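Local atomic coordinates of pectinesterase (Sitophilus oryzae, PDB entry 4PMH), a protein that catalyses the hydrolysis of methyl esters in pectin, releasing methanol, and probably serves the weevil in digesting plant cell walls. Residues A[24-29]-A[233-238]; A[83-88]-A[154-159]; A[150-155]-A[179-184]; A[185-190]-A[211-216]. All coordinates share one frame; numbering follows the deposited sequence.

Contact 1 (A[24-29]-A[233-238]); sequences ATYLQG and SAIFES
The last turn of helix 23-27 lies over the start of strand 233-237, and the backbones come nearest at Tyr-26 and Ser-233, whose CA atoms are 6.7 Å apart. Just beyond the helix Gln-28 takes a positive phi (56°), and its side chain points back toward the strand. Two patches, one apolar and one polar, make the contact. In the apolar one, Ile-235 reaches from the strand toward the helix, with CD1 3.6 Å from Tyr-26 CB. The same methyl lies 3.8 Å from Leu-27 CG, and the Leu-27 and Ile-235 side chains cross at about a right angle. In the polar patch the carboxamide of Gln-28 donates twice from NE2. A nearly straight bond (164°) runs from Gln-28 NE2 to Tyr-26 O, two residues earlier in the chain, at 3.0 Å. A more bent one joins Gln-28 NE2 to Ser-233 OG at 3.1 Å. Both acceptors lie close to the amide plane, so the pair fixes the rotation of the amide. Ser-233 OG also bonds to Tyr-265 O. The Tyr-26 ring stacks on Phe-268 of the next strand, 267-270, meets Tyr-265 edge-to-face and bonds through OH to Gln-311. Leu-27 also touches Tyr-215 of strand 213-217, on the other side of strand 233-237, so helix 23-27 packs across several neighbouring strands of the parallel beta-helix.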
loop_
_atom_site.group_PDB
_atom_site.type_symbol
_atom_site.label_atom_id
_atom_site.label_comp_id
_atom_site.label_asym_id
_atom_site.label_seq_id
_atom_site.Cartn_x
_atom_site.Cartn_y
_atom_site.Cartn_z
ATOM N N ALA A 24 -13.234 -3.291 13.191
ATOM C CA ALA A 24 -13.499 -4.637 13.688
ATOM C C ALA A 24 -13.959 -5.582 12.579
ATOM O O ALA A 24 -13.667 -6.763 12.550
ATOM C CB ALA A 24 -14.551 -4.576 14.790
ATOM N N THR A 25 -14.710 -5.022 11.668
ATOM C CA THR A 25 -15.307 -5.751 10.613
ATOM C C THR A 25 -14.247 -6.121 9.549
ATOM O O THR A 25 -14.133 -7.291 9.141
ATOM C CB THR A 25 -16.504 -4.902 10.163
ATOM O OG1 THR A 25 -17.716 -5.479 10.693
ATOM C CG2 THR A 25 -16.574 -4.740 8.756
ATOM N N TYR A 26 -13.432 -5.149 9.159
ATOM C CA TYR A 26 -12.300 -5.397 8.238
ATOM C C TYR A 26 -11.210 -6.331 8.821
ATOM O O TYR A 26 -10.527 -7.067 8.088
ATOM C CB TYR A 26 -11.719 -4.042 7.778
ATOM C CG TYR A 26 -12.410 -3.438 6.586
ATOM C CD1 TYR A 26 -13.566 -2.669 6.719
ATOM C CD2 TYR A 26 -11.888 -3.603 5.307
ATOM C CE1 TYR A 26 -14.201 -2.128 5.619
ATOM C CE2 TYR A 26 -12.518 -3.068 4.205
ATOM C CZ TYR A 26 -13.671 -2.333 4.366
ATOM O OH TYR A 26 -14.271 -1.799 3.266
ATOM N N LEU A 27 -11.055 -6.319 10.145
ATOM C CA LEU A 27 -10.089 -7.159 10.824
ATOM C C LEU A 27 -10.461 -8.643 10.781
ATOM O O LEU A 27 -9.583 -9.503 10.876
ATOM C CB LEU A 27 -9.907 -6.708 12.287
ATOM C CG LEU A 27 -9.029 -5.490 12.564
ATOM C CD1 LEU A 27 -9.257 -5.005 14.000
ATOM C CD2 LEU A 27 -7.563 -5.799 12.307
ATOM N N GLN A 28 -11.753 -8.939 10.653
ATOM C CA GLN A 28 -12.208 -10.297 10.403
ATOM C C GLN A 28 -11.693 -11.263 11.465
ATOM O O GLN A 28 -11.242 -12.345 11.162
ATOM C CB GLN A 28 -11.770 -10.747 8.998
ATOM C CG GLN A 28 -12.401 -9.970 7.862
ATOM C CD GLN A 28 -11.684 -10.204 6.537
ATOM O OE1 GLN A 28 -11.840 -11.255 5.921
ATOM N NE2 GLN A 28 -10.893 -9.222 6.095
ATOM N N GLY A 29 -11.732 -10.846 12.719
ATOM C CA GLY A 29 -11.321 -11.704 13.829
ATOM C C GLY A 29 -9.873 -11.530 14.246
ATOM O O GLY A 29 -9.491 -11.954 15.343
ATOM N N SER A 233 -6.863 -7.017 2.435
ATOM C CA SER A 233 -7.770 -6.365 3.352
ATOM C C SER A 233 -6.926 -5.411 4.165
ATOM O O SER A 233 -6.282 -5.823 5.127
ATOM C CB SER A 233 -8.449 -7.371 4.272
ATOM O OG SER A 233 -9.378 -8.178 3.575
ATOM N N ALA A 234 -6.916 -4.137 3.787
ATOM C CA ALA A 234 -5.993 -3.169 4.395
ATOM C C ALA A 234 -6.752 -2.029 5.042
ATOM O O ALA A 234 -7.574 -1.383 4.399
ATOM C CB ALA A 234 -5.016 -2.635 3.358
ATOM N N ILE A 235 -6.481 -1.819 6.331
ATOM C CA ILE A 235 -7.094 -0.774 7.132
ATOM C C ILE A 235 -6.088 0.354 7.320
ATOM O O ILE A 235 -4.928 0.103 7.677
ATOM C CB ILE A 235 -7.498 -1.328 8.511
ATOM C CG1 ILE A 235 -8.567 -2.398 8.326
ATOM C CG2 ILE A 235 -7.950 -0.222 9.448
ATOM C CD1 ILE A 235 -8.687 -3.346 9.502
ATOM N N PHE A 236 -6.524 1.585 7.072
ATOM C CA PHE A 236 -5.687 2.771 7.228
ATOM C C PHE A 236 -6.390 3.678 8.210
ATOM O O PHE A 236 -7.401 4.282 7.866
ATOM C CB PHE A 236 -5.536 3.501 5.901
ATOM C CG PHE A 236 -4.850 2.700 4.847
ATOM C CD1 PHE A 236 -3.463 2.761 4.696
ATOM C CD2 PHE A 236 -5.577 1.874 3.998
ATOM C CE1 PHE A 236 -2.830 2.020 3.716
ATOM C CE2 PHE A 236 -4.939 1.127 3.019
ATOM C CZ PHE A 236 -3.566 1.205 2.875
ATOM N N GLU A 237 -5.887 3.742 9.440
ATOM C CA GLU A 237 -6.524 4.539 10.492
ATOM C C GLU A 237 -5.567 5.653 10.920
ATOM O O GLU A 237 -4.396 5.381 11.249
ATOM C CB GLU A 237 -6.912 3.649 11.694
ATOM C CG GLU A 237 -7.493 4.427 12.847
ATOM C CD GLU A 237 -7.966 3.567 14.013
ATOM O OE1 GLU A 237 -7.669 2.354 14.069
ATOM O OE2 GLU A 237 -8.649 4.132 14.901
ATOM N N SER A 238 -6.063 6.893 10.913
ATOM C CA SER A 238 -5.264 8.073 11.271
ATOM C C SER A 238 -4.028 8.204 10.387
ATOM O O SER A 238 -2.942 8.464 10.856
ATOM C CB SER A 238 -4.884 8.088 12.747
ATOM O OG SER A 238 -6.069 7.951 13.530
#

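Contact 2 (A[83-88]-A[154-159]); sequences PNTKVP and VKAPAV
Thr-85 lays its methyl on that of Ala-156, with CG2 3.6 Å from CB. Its OG1, anti to the backbone N (chi1 172°), turns along its own chain instead and accepts from Val-87 N at 3.0 Å, forming an ST turn. An alanine here would probably leave Val-87 N without this acceptor and open a gap beside the Ala-156 methyl. Ala-156 CB also lies 3.4 Å from Pro-83 O, in the same segment as Thr-85. Next along, Asn-84 CA approaches Lys-155 O at 3.3 Å in a CA-H...O contact, while Asn-84 OD1 lies 3.6 Å from CD of the Pro-157 ring, the two side chains crossing at about a right angle. Farther on, two waters bridge the loops: one links Thr-85 O to Pro-157 O, the other Val-87 O to that same carbonyl. Pro-88 CB then meets Ala-158 CB at 4.3 Å. The two loops connect strands of the parallel beta-helix, 80-82 to 89-93 and 152-154 to 160-162. No direct hydrogen bond joins the segments; each water donates to a carbonyl on both sides, and methyl and proline packing makes the direct contact.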
loop_
_atom_site.group_PDB
_atom_site.type_symbol
_atom_site.label_atom_id
_atom_site.label_comp_id
_atom_site.label_asym_id
_atom_site.label_seq_id
_atom_site.Cartn_x
_atom_site.Cartn_y
_atom_site.Cartn_z
ATOM N N PRO A 83 11.556 -12.873 3.726
ATOM C CA PRO A 83 10.976 -14.084 3.165
ATOM C C PRO A 83 10.032 -14.756 4.162
ATOM O O PRO A 83 10.065 -14.446 5.343
ATOM C CB PRO A 83 12.201 -14.960 2.903
ATOM C CG PRO A 83 13.134 -14.582 3.994
ATOM C CD PRO A 83 12.923 -13.109 4.215
ATOM N N ASN A 84 9.223 -15.688 3.682
ATOM C CA ASN A 84 8.250 -16.364 4.546
ATOM C C ASN A 84 8.971 -17.051 5.707
ATOM O O ASN A 84 9.989 -17.702 5.503
ATOM C CB ASN A 84 7.422 -17.375 3.753
ATOM C CG ASN A 84 6.068 -17.682 4.409
ATOM O OD1 ASN A 84 5.820 -17.362 5.570
ATOM N ND2 ASN A 84 5.192 -18.311 3.653
ATOM N N THR A 85 8.470 -16.847 6.921
ATOM C CA THR A 85 9.078 -17.388 8.127
ATOM C C THR A 85 8.020 -17.388 9.218
ATOM O O THR A 85 7.073 -16.636 9.143
ATOM C CB THR A 85 10.288 -16.541 8.607
ATOM O OG1 THR A 85 10.730 -16.997 9.889
ATOM C CG2 THR A 85 9.935 -15.049 8.737
ATOM N N LYS A 86 8.185 -18.236 10.222
ATOM C CA LYS A 86 7.272 -18.268 11.376
ATOM C C LYS A 86 7.781 -17.379 12.502
ATOM O O LYS A 86 7.114 -17.252 13.531
ATOM C CB LYS A 86 7.113 -19.694 11.931
ATOM C CG LYS A 86 6.822 -20.786 10.906
ATOM C CD LYS A 86 5.578 -20.486 10.087
ATOM C CE LYS A 86 5.028 -21.747 9.420
ATOM N NZ LYS A 86 4.188 -22.555 10.362
ATOM N N VAL A 87 8.967 -16.787 12.330
ATOM C CA VAL A 87 9.472 -15.827 13.320
ATOM C C VAL A 87 8.734 -14.479 13.202
ATOM O O VAL A 87 8.830 -13.824 12.141
ATOM C CB VAL A 87 10.979 -15.544 13.157
ATOM C CG1 VAL A 87 11.435 -14.590 14.253
ATOM C CG2 VAL A 87 11.789 -16.838 13.207
ATOM N N PRO A 88 8.025 -14.040 14.276
ATOM C CA PRO A 88 7.420 -12.702 14.227
ATOM C C PRO A 88 8.494 -11.617 14.352
ATOM O O PRO A 88 9.288 -11.632 15.291
ATOM C CB PRO A 88 6.450 -12.683 15.436
ATOM C CG PRO A 88 6.451 -14.082 15.966
ATOM C CD PRO A 88 7.785 -14.662 15.586
ATOM N N VAL A 154 7.724 -7.631 2.041
ATOM C CA VAL A 154 7.333 -8.470 3.174
ATOM C C VAL A 154 6.513 -9.650 2.667
ATOM O O VAL A 154 5.397 -9.460 2.186
ATOM C CB VAL A 154 6.485 -7.683 4.188
ATOM C CG1 VAL A 154 6.125 -8.557 5.384
ATOM C CG2 VAL A 154 7.207 -6.432 4.636
ATOM N N LYS A 155 7.086 -10.851 2.776
ATOM C CA LYS A 155 6.425 -12.115 2.471
ATOM C C LYS A 155 6.234 -13.000 3.700
ATOM O O LYS A 155 6.030 -14.189 3.543
ATOM C CB LYS A 155 7.249 -12.899 1.435
ATOM C CG LYS A 155 7.248 -12.253 0.066
ATOM C CD LYS A 155 8.150 -12.979 -0.927
ATOM C CE LYS A 155 7.431 -14.103 -1.663
ATOM N NZ LYS A 155 6.535 -13.611 -2.745
ATOM N N ALA A 156 6.322 -12.451 4.908
ATOM C CA ALA A 156 6.082 -13.217 6.115
ATOM C C ALA A 156 4.915 -12.596 6.858
ATOM O O ALA A 156 4.733 -11.383 6.822
ATOM C CB ALA A 156 7.319 -13.222 7.014
ATOM N N PRO A 157 4.114 -13.429 7.538
ATOM C CA PRO A 157 3.036 -12.901 8.375
ATOM C C PRO A 157 3.552 -12.265 9.651
ATOM O O PRO A 157 4.671 -12.517 10.052
ATOM C CB PRO A 157 2.189 -14.141 8.708
ATOM C CG PRO A 157 3.099 -15.297 8.535
ATOM C CD PRO A 157 4.125 -14.907 7.497
ATOM N N ALA A 158 2.743 -11.414 10.270
ATOM C CA ALA A 158 3.034 -10.940 11.630
ATOM C C ALA A 158 4.176 -9.917 11.754
ATOM O O ALA A 158 4.672 -9.648 12.859
ATOM C CB ALA A 158 3.331 -12.138 12.533
ATOM N N VAL A 159 4.602 -9.359 10.624
ATOM C CA VAL A 159 5.621 -8.352 10.635
ATOM C C VAL A 159 5.035 -7.017 11.073
ATOM O O VAL A 159 3.948 -6.627 10.623
ATOM C CB VAL A 159 6.250 -8.174 9.229
ATOM C CG1 VAL A 159 7.203 -7.006 9.231
ATOM C CG2 VAL A 159 6.958 -9.442 8.818
HETATM O O HOH W 1 5.699 -14.954 11.284
HETATM O O HOH W 2 7.302 -11.732 10.956
#

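Contact 3 (A[150-155]-A[179-184]); sequences TVFWVK and VALQTN
Strands 152-154 and 181-183 run parallel, 5° apart, in register from Phe-152 with Leu-181 to Val-154 with Thr-183, and backbone hydrogen bonds continue to Asn-184 N, which donates to Val-154 O at 2.8 Å. On the face carrying Trp-153 and Gln-182 the two side chains lie side by side and point the same way. The amide lies beside the indole, their planes 26° apart, with Gln-182 NE2 over one face toward the rim, 3.6 Å from Trp-153 CE2. With CG anti to the backbone N (chi1 177°), the extended Gln-182 chain carries its amide out alongside the indole. NE2 donates to Thr-150 OG1 at 2.9 Å, a partner lying in the amide plane, while OE1 bonds to Ser-206 OG. An alanine in place of Trp-153 would probably leave the Gln-182 amide without its aromatic cover and open a gap beside Met-133 and Cys-137 of helix 131-138. On the other face Leu-181 sends CD1 to 3.9 Å from Phe-152 CD1, and Ile-161 of strand 160-162 packs on both residues. At the N-terminal end Val-179 CG1 lies 3.3 Å from Thr-150 OG1, and its side chain is about 4 Å at nearest from that of Asp-200, the probable proton donor. The strands belong to one parallel sheet of the beta-helix. A buried glutamine thus has both ends of its amide bonded, to Thr-150 and Ser-206, which together with the indole surface should limit the rotation of the amide.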
loop_
_atom_site.group_PDB
_atom_site.type_symbol
_atom_site.label_atom_id
_atom_site.label_comp_id
_atom_site.label_asym_id
_atom_site.label_seq_id
_atom_site.Cartn_x
_atom_site.Cartn_y
_atom_site.Cartn_z
ATOM N N THR A 150 10.409 -3.378 -5.671
ATOM C CA THR A 150 10.066 -3.106 -4.271
ATOM C C THR A 150 11.293 -2.892 -3.421
ATOM O O THR A 150 12.203 -3.719 -3.437
ATOM C CB THR A 150 9.228 -4.240 -3.645
ATOM O OG1 THR A 150 7.981 -4.370 -4.334
ATOM C CG2 THR A 150 8.942 -3.950 -2.171
ATOM N N VAL A 151 11.307 -1.795 -2.669
ATOM C CA VAL A 151 12.416 -1.498 -1.744
ATOM C C VAL A 151 12.347 -2.331 -0.442
ATOM O O VAL A 151 13.339 -2.931 -0.038
ATOM C CB VAL A 151 12.516 0.022 -1.460
ATOM C CG1 VAL A 151 13.508 0.332 -0.352
ATOM C CG2 VAL A 151 12.866 0.761 -2.742
ATOM N N PHE A 152 11.170 -2.400 0.166
ATOM C CA PHE A 152 10.923 -3.199 1.374
ATOM C C PHE A 152 9.800 -4.214 1.057
ATOM O O PHE A 152 8.645 -3.836 0.846
ATOM C CB PHE A 152 10.508 -2.235 2.483
ATOM C CG PHE A 152 10.721 -2.729 3.891
ATOM C CD1 PHE A 152 10.014 -3.821 4.387
ATOM C CD2 PHE A 152 11.533 -2.013 4.766
ATOM C CE1 PHE A 152 10.183 -4.234 5.707
ATOM C CE2 PHE A 152 11.694 -2.406 6.086
ATOM C CZ PHE A 152 11.006 -3.522 6.559
ATOM N N TRP A 153 10.146 -5.506 1.032
ATOM C CA TRP A 153 9.289 -6.561 0.497
ATOM C C TRP A 153 8.978 -7.582 1.602
ATOM O O TRP A 153 9.861 -8.293 2.053
ATOM C CB TRP A 153 10.007 -7.249 -0.665
ATOM C CG TRP A 153 9.147 -8.139 -1.533
ATOM C CD1 TRP A 153 7.931 -8.695 -1.226
ATOM C CD2 TRP A 153 9.477 -8.608 -2.844
ATOM N NE1 TRP A 153 7.477 -9.459 -2.273
ATOM C CE2 TRP A 153 8.413 -9.424 -3.278
ATOM C CE3 TRP A 153 10.562 -8.394 -3.703
ATOM C CZ2 TRP A 153 8.398 -10.018 -4.532
ATOM C CZ3 TRP A 153 10.557 -8.998 -4.947
ATOM C CH2 TRP A 153 9.479 -9.796 -5.357
ATOM N N VAL A 154 7.724 -7.631 2.041
ATOM C CA VAL A 154 7.333 -8.470 3.174
ATOM C C VAL A 154 6.513 -9.650 2.667
ATOM O O VAL A 154 5.397 -9.460 2.186
ATOM C CB VAL A 154 6.485 -7.683 4.188
ATOM C CG1 VAL A 154 6.125 -8.557 5.384
ATOM C CG2 VAL A 154 7.207 -6.432 4.636
ATOM N N LYS A 155 7.086 -10.851 2.776
ATOM C CA LYS A 155 6.425 -12.115 2.471
ATOM C C LYS A 155 6.234 -13.000 3.700
ATOM O O LYS A 155 6.030 -14.189 3.543
ATOM C CB LYS A 155 7.249 -12.899 1.435
ATOM C CG LYS A 155 7.248 -12.253 0.066
ATOM C CD LYS A 155 8.150 -12.979 -0.927
ATOM C CE LYS A 155 7.431 -14.103 -1.663
ATOM N NZ LYS A 155 6.535 -13.611 -2.745
ATOM N N VAL A 179 7.883 0.597 -6.507
ATOM C CA VAL A 179 7.251 0.250 -5.253
ATOM C C VAL A 179 8.190 0.535 -4.087
ATOM O O VAL A 179 9.356 0.182 -4.114
ATOM C CB VAL A 179 6.810 -1.239 -5.216
ATOM C CG1 VAL A 179 6.218 -1.600 -3.847
ATOM C CG2 VAL A 179 5.799 -1.519 -6.317
ATOM N N ALA A 180 7.647 1.162 -3.058
ATOM C CA ALA A 180 8.388 1.403 -1.827
ATOM C C ALA A 180 8.187 0.242 -0.888
ATOM O O ALA A 180 9.146 -0.443 -0.550
ATOM C CB ALA A 180 7.976 2.714 -1.167
ATOM N N LEU A 181 6.942 0.019 -0.469
ATOM C CA LEU A 181 6.585 -1.122 0.365
ATOM C C LEU A 181 5.632 -2.059 -0.381
ATOM O O LEU A 181 4.669 -1.609 -1.045
ATOM C CB LEU A 181 5.941 -0.638 1.670
ATOM C CG LEU A 181 5.415 -1.662 2.660
ATOM C CD1 LEU A 181 6.575 -2.503 3.179
ATOM C CD2 LEU A 181 4.662 -1.054 3.843
ATOM N N GLN A 182 5.907 -3.361 -0.269
ATOM C CA GLN A 182 5.005 -4.405 -0.754
ATOM C C GLN A 182 4.728 -5.414 0.345
ATOM O O GLN A 182 5.670 -5.999 0.887
ATOM C CB GLN A 182 5.591 -5.169 -1.941
ATOM C CG GLN A 182 4.668 -6.297 -2.389
ATOM C CD GLN A 182 5.220 -7.171 -3.492
ATOM O OE1 GLN A 182 4.674 -8.249 -3.768
ATOM N NE2 GLN A 182 6.279 -6.710 -4.147
ATOM N N THR A 183 3.446 -5.655 0.628
ATOM C CA THR A 183 3.053 -6.683 1.614
ATOM C C THR A 183 2.342 -7.842 0.884
ATOM O O THR A 183 1.454 -7.619 0.050
ATOM C CB THR A 183 2.158 -6.117 2.764
ATOM O OG1 THR A 183 0.839 -5.879 2.291
ATOM C CG2 THR A 183 2.720 -4.827 3.353
ATOM N N ASN A 184 2.756 -9.067 1.209
ATOM C CA ASN A 184 2.255 -10.296 0.574
ATOM C C ASN A 184 1.610 -11.269 1.559
ATOM O O ASN A 184 1.134 -12.331 1.150
ATOM C CB ASN A 184 3.433 -10.977 -0.112
ATOM C CG ASN A 184 3.038 -12.173 -0.946
ATOM O OD1 ASN A 184 3.382 -13.303 -0.609
ATOM N ND2 ASN A 184 2.380 -11.937 -2.073
#

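Contact 4 (A[185-190]-A[211-216]); sequences SDQIQI and VERSYY
Asp-186 and Arg-213 lie side by side and point the same way, their carboxylate and guanidinium planes only 11° apart. The grip is side-on: Arg-213 NE donates to Asp-186 OD1 at 3.0 Å and NH2 to OD2 at 2.9 Å in a salt bridge that uses the syn lone pair of each oxygen. OD1 takes a second bond on its anti lone pair, 2.8 Å from the backbone N of Arg-213, so one oxygen ties down both the main chain and the side chain of the arginine. Asp-186 CG stands anti to the backbone N (chi1 -171°), which carries the carboxylate across to the partner segment. Val-211 CG1 sits over one face of the guanidinium, toward its rim, and Arg-213 NH1 bonds to Leu-27 O. Beyond the ion pair along the chain, the segments settle into parallel strands 188-191 and 213-217, neighbouring rungs of the right-handed parallel beta-helix of the pectinesterase family, where Tyr-215 N donates to Ile-188 O and Tyr-215 O accepts from Ile-190 N. On the face bearing Ile-190 and Tyr-216 the two side chains again run alongside each other. Ile-190 CD1 rests over one face of the phenol ring, 3.6 Å from its centroid, a CH-pi contact, while CG1 lies 3.5 Å from Tyr-216 CE2. Phe-236 of the following strand stacks with the tyrosine. Before the strands begin, a water donates to Ser-185 O and to Glu-212 OE2, an oxygen that also accepts from Gly-207 N.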
loop_
_atom_site.group_PDB
_atom_site.type_symbol
_atom_site.label_atom_id
_atom_site.label_comp_id
_atom_site.label_asym_id
_atom_site.label_seq_id
_atom_site.Cartn_x
_atom_site.Cartn_y
_atom_site.Cartn_z
ATOM N N SER A 185 1.568 -10.908 2.836
ATOM C CA SER A 185 1.144 -11.823 3.883
ATOM C C SER A 185 0.149 -11.209 4.839
ATOM O O SER A 185 -0.135 -10.025 4.781
ATOM C CB SER A 185 2.352 -12.251 4.707
ATOM O OG SER A 185 3.209 -13.040 3.932
ATOM N N ASP A 186 -0.334 -12.045 5.743
ATOM C CA ASP A 186 -1.410 -11.699 6.666
ATOM C C ASP A 186 -0.821 -11.160 7.975
ATOM O O ASP A 186 0.287 -11.529 8.362
ATOM C CB ASP A 186 -2.254 -12.965 6.919
ATOM C CG ASP A 186 -3.556 -12.694 7.699
ATOM O OD1 ASP A 186 -4.237 -11.681 7.460
ATOM O OD2 ASP A 186 -3.908 -13.543 8.545
ATOM N N GLN A 187 -1.594 -10.292 8.631
ATOM C CA GLN A 187 -1.298 -9.701 9.932
ATOM C C GLN A 187 -0.088 -8.786 9.961
ATOM O O GLN A 187 0.670 -8.771 10.936
ATOM C CB GLN A 187 -1.214 -10.789 11.022
ATOM C CG GLN A 187 -2.460 -11.652 11.026
ATOM C CD GLN A 187 -2.458 -12.719 12.082
ATOM O OE1 GLN A 187 -1.763 -12.620 13.112
ATOM N NE2 GLN A 187 -3.252 -13.766 11.844
ATOM N N ILE A 188 0.066 -7.994 8.907
ATOM C CA ILE A 188 1.103 -6.977 8.849
ATOM C C ILE A 188 0.616 -5.677 9.491
ATOM O O ILE A 188 -0.509 -5.222 9.253
ATOM C CB ILE A 188 1.517 -6.651 7.399
ATOM C CG1 ILE A 188 1.771 -7.921 6.602
ATOM C CG2 ILE A 188 2.773 -5.789 7.396
ATOM C CD1 ILE A 188 2.642 -8.938 7.292
ATOM N N GLN A 189 1.474 -5.062 10.285
ATOM C CA GLN A 189 1.138 -3.837 10.965
ATOM C C GLN A 189 2.189 -2.803 10.598
ATOM O O GLN A 189 3.388 -3.067 10.719
ATOM C CB GLN A 189 1.134 -4.059 12.477
ATOM C CG GLN A 189 0.165 -5.110 12.970
ATOM C CD GLN A 189 0.366 -5.402 14.449
ATOM O OE1 GLN A 189 1.015 -6.371 14.814
ATOM N NE2 GLN A 189 -0.158 -4.540 15.303
ATOM N N ILE A 190 1.744 -1.642 10.132
ATOM C CA ILE A 190 2.638 -0.535 9.775
ATOM C C ILE A 190 2.242 0.656 10.638
ATOM O O ILE A 190 1.103 1.124 10.565
ATOM C CB ILE A 190 2.474 -0.134 8.299
ATOM C CG1 ILE A 190 2.739 -1.302 7.369
ATOM C CG2 ILE A 190 3.398 1.023 7.958
ATOM C CD1 ILE A 190 1.624 -2.311 7.304
ATOM N N VAL A 211 -7.657 -14.350 3.156
ATOM C CA VAL A 211 -7.488 -13.511 4.317
ATOM C C VAL A 211 -6.039 -13.001 4.336
ATOM O O VAL A 211 -5.108 -13.735 4.662
ATOM C CB VAL A 211 -7.851 -14.324 5.581
ATOM C CG1 VAL A 211 -7.407 -13.647 6.859
ATOM C CG2 VAL A 211 -9.354 -14.569 5.606
ATOM N N GLU A 212 -5.857 -11.746 3.942
ATOM C CA GLU A 212 -4.529 -11.115 3.844
ATOM C C GLU A 212 -4.685 -9.691 4.366
ATOM O O GLU A 212 -4.950 -8.767 3.607
ATOM C CB GLU A 212 -4.003 -11.113 2.400
ATOM C CG GLU A 212 -2.522 -10.755 2.284
ATOM C CD GLU A 212 -2.028 -10.606 0.845
ATOM O OE1 GLU A 212 -2.692 -11.086 -0.092
ATOM O OE2 GLU A 212 -0.976 -9.980 0.632
ATOM N N ARG A 213 -4.524 -9.550 5.684
ATOM C CA ARG A 213 -4.896 -8.345 6.392
ATOM C C ARG A 213 -3.677 -7.515 6.795
ATOM O O ARG A 213 -2.657 -8.052 7.221
ATOM C CB ARG A 213 -5.680 -8.710 7.652
ATOM C CG ARG A 213 -6.983 -9.428 7.332
ATOM C CD ARG A 213 -7.552 -10.118 8.553
ATOM N NE ARG A 213 -6.755 -11.278 8.946
ATOM C CZ ARG A 213 -7.180 -12.257 9.752
ATOM N NH1 ARG A 213 -8.412 -12.237 10.274
ATOM N NH2 ARG A 213 -6.368 -13.278 10.024
ATOM N N SER A 214 -3.809 -6.207 6.648
ATOM C CA SER A 214 -2.766 -5.266 7.071
ATOM C C SER A 214 -3.409 -4.064 7.726
ATOM O O SER A 214 -4.536 -3.705 7.400
ATOM C CB SER A 214 -1.838 -4.852 5.910
ATOM O OG SER A 214 -2.547 -4.448 4.756
ATOM N N TYR A 215 -2.691 -3.483 8.687
ATOM C CA TYR A 215 -3.207 -2.412 9.508
ATOM C C TYR A 215 -2.166 -1.312 9.571
ATOM O O TYR A 215 -1.079 -1.497 10.166
ATOM C CB TYR A 215 -3.490 -2.913 10.921
ATOM C CG TYR A 215 -4.489 -2.101 11.725
ATOM C CD1 TYR A 215 -4.745 -0.766 11.465
ATOM C CD2 TYR A 215 -5.169 -2.690 12.779
ATOM C CE1 TYR A 215 -5.670 -0.045 12.211
ATOM C CE2 TYR A 215 -6.083 -1.973 13.537
ATOM C CZ TYR A 215 -6.323 -0.642 13.239
ATOM O OH TYR A 215 -7.237 0.077 13.988
ATOM N N TYR A 216 -2.516 -0.194 8.958
ATOM C CA TYR A 216 -1.721 1.019 8.915
ATOM C C TYR A 216 -2.269 2.033 9.908
ATOM O O TYR A 216 -3.404 2.405 9.831
ATOM C CB TYR A 216 -1.793 1.626 7.520
ATOM C CG TYR A 216 -1.183 0.741 6.476
ATOM C CD1 TYR A 216 -1.852 -0.391 5.999
ATOM C CD2 TYR A 216 0.084 1.012 5.983
ATOM C CE1 TYR A 216 -1.262 -1.224 5.045
ATOM C CE2 TYR A 216 0.671 0.204 5.045
ATOM C CZ TYR A 216 0.002 -0.915 4.581
ATOM O OH TYR A 216 0.630 -1.696 3.648
HETATM O O HOH W 3 -0.557 -8.102 2.765
HETATM O O HOH W 4 -1.314 -7.734 4.877
#

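From the N terminus, segment 24-29 opens contact 1, which closes only at 233-238 and so encloses the other three. Within that long loop, contact 2 runs from 83-88 to 154-159; contact 3 opens at 150-155, before contact 2 has closed, and ends at 179-184. The two therefore overlap and share Val-154 and Lys-155. Contact 4 follows in series, from 185-190 to 211-216. Contacts 2 and 4 meet where Ala-158 and Val-159 adjoin Asp-186 and Gln-189. Contacts 1 and 4 share a sheet through strands 213-217 and 233-237. Together they tie successive coils of the beta-helix to one another and helix 23-27 to its flank.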